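Local coordinates for argininosuccinate lyase (Chelativorans sp., PDB 6RXA), which acts as an EDDS lyase, a C-N lyase of the aspartase/fumarase superfamily, here an engineered variant used for enantioselective synthesis of precursors of dipeptide sweeteners, at the interface of chains A and B. Residues are numbered along the deposited sequence; one frame, centred on the assembly and turned at random. Chains: chain A/B, Argininosuccinate lyase.

The interface of chains A and B. Residues chain A 164, 367-368, 382, 386; chain B 282-284.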
# COMPACT_ATOMS: atom_id res chain seq x y z
N GLN A 164 17.95 -12.85 26.71
CA GLN A 164 18.52 -12.62 28.03
C GLN A 164 17.39 -12.47 29.03
O GLN A 164 16.23 -12.25 28.67
CB GLN A 164 19.40 -11.37 28.05
CG GLN A 164 20.67 -11.44 27.19
CD GLN A 164 21.44 -10.13 27.18
OE1 GLN A 164 20.97 -9.11 27.69
NE2 GLN A 164 22.63 -10.15 26.59
N MET A 367 23.72 -16.99 29.16
CA MET A 367 25.08 -17.22 28.68
C MET A 367 25.86 -15.93 28.44
O MET A 367 27.09 -15.95 28.50
CB MET A 367 25.06 -18.08 27.41
CG MET A 367 24.60 -19.50 27.62
SD MET A 367 25.65 -20.41 28.76
CE MET A 367 24.55 -20.59 30.17
N THR A 368 25.18 -14.81 28.17
CA THR A 368 25.92 -13.56 28.03
C THR A 368 26.61 -13.21 29.33
O THR A 368 27.79 -12.84 29.34
CB THR A 368 25.01 -12.40 27.63
OG1 THR A 368 24.43 -12.64 26.35
CG2 THR A 368 25.84 -11.11 27.55
N TYR A 382 36.29 -10.14 24.23
CA TYR A 382 34.92 -10.63 24.19
C TYR A 382 34.74 -11.74 23.16
O TYR A 382 33.96 -12.67 23.36
CB TYR A 382 33.92 -9.50 23.93
CG TYR A 382 32.54 -9.99 24.29
CD1 TYR A 382 32.10 -9.94 25.60
CD2 TYR A 382 31.72 -10.60 23.35
CE1 TYR A 382 30.86 -10.44 25.96
CE2 TYR A 382 30.48 -11.11 23.70
CZ TYR A 382 30.06 -11.02 25.01
OH TYR A 382 28.84 -11.53 25.41
N HIS A 386 33.27 -15.46 23.99
CA HIS A 386 32.04 -15.89 23.32
C HIS A 386 32.21 -17.28 22.73
O HIS A 386 31.32 -18.13 22.87
CB HIS A 386 31.71 -14.84 22.26
CG HIS A 386 30.55 -15.18 21.39
ND1 HIS A 386 30.62 -16.13 20.40
CD2 HIS A 386 29.31 -14.64 21.32
CE1 HIS A 386 29.46 -16.19 19.77
NE2 HIS A 386 28.65 -15.28 20.30
N ILE B 282 26.94 -11.26 20.54
CA ILE B 282 27.01 -11.11 21.98
C ILE B 282 26.50 -12.34 22.73
O ILE B 282 27.10 -12.74 23.72
CB ILE B 282 26.26 -9.83 22.43
CG1 ILE B 282 26.09 -9.79 23.95
CG2 ILE B 282 24.88 -9.71 21.77
CD1 ILE B 282 25.58 -8.44 24.44
N MET B 283 25.38 -12.93 22.29
CA MET B 283 24.73 -14.02 23.02
C MET B 283 25.16 -15.37 22.46
O MET B 283 24.67 -15.77 21.39
CB MET B 283 23.21 -13.86 22.89
CG MET B 283 22.65 -12.63 23.60
SD MET B 283 20.91 -12.30 23.26
CE MET B 283 20.96 -11.77 21.55
N PRO B 284 26.03 -16.12 23.13
CA PRO B 284 26.59 -17.32 22.50
C PRO B 284 25.60 -18.45 22.34
O PRO B 284 25.87 -19.38 21.55
CB PRO B 284 27.74 -17.73 23.43
CG PRO B 284 27.99 -16.53 24.30
CD PRO B 284 26.66 -15.84 24.44
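A:Tyr382 reaches from the start of helix 382-399 to the backbone of B:Ile282. With B:Met283 and B:Pro284, this residue belongs to the flexible GSSxMPxKxN-type signature loop of this tetrameric superfamily, which closes over the active site; just before it lie Ser280, by family probably the catalytic serine, and ligand-binding Ser281. The phenol OH donates a hydrogen bond of 2.7 Å to the carbonyl O of B:Ile282. This acceptor lies level with the ring at its edge; the bond bends by 132° at the oxygen, the hydroxyl slightly off the carbonyl plane. With CG anti to the backbone N (chi1 -164°), the rigid tyrosine side chain is long enough to carry its hydroxyl across to the loop. A phenylalanine here would probably leave that carbonyl without its hydrogen-bond mate and the loop less firmly tethered. Close packing adjoins this bond, hiding 44 Å² of B:Ile282 and 30 Å² of A:Thr368. Small A:Thr368 turns methyl CG2 to CG1 of B:Ile282, at 3.8 Å; OG1 merely touches B:Met283 CG and accepts a weak hydrogen bond from A:Gln164 NE2. Compact B:Pro284 puts CB over the centre of the A:His386 imidazole face, van der Waals packing that a flat ring can offer. The margin is looser, hiding 8 Å² of A:Gln164 and 3 Å² of A:Met367. The extended A:Gln164 side chain crosses that of B:Met283 at about a right angle, while A:Met367 CB stands 4.0 Å from B:Pro284 CD.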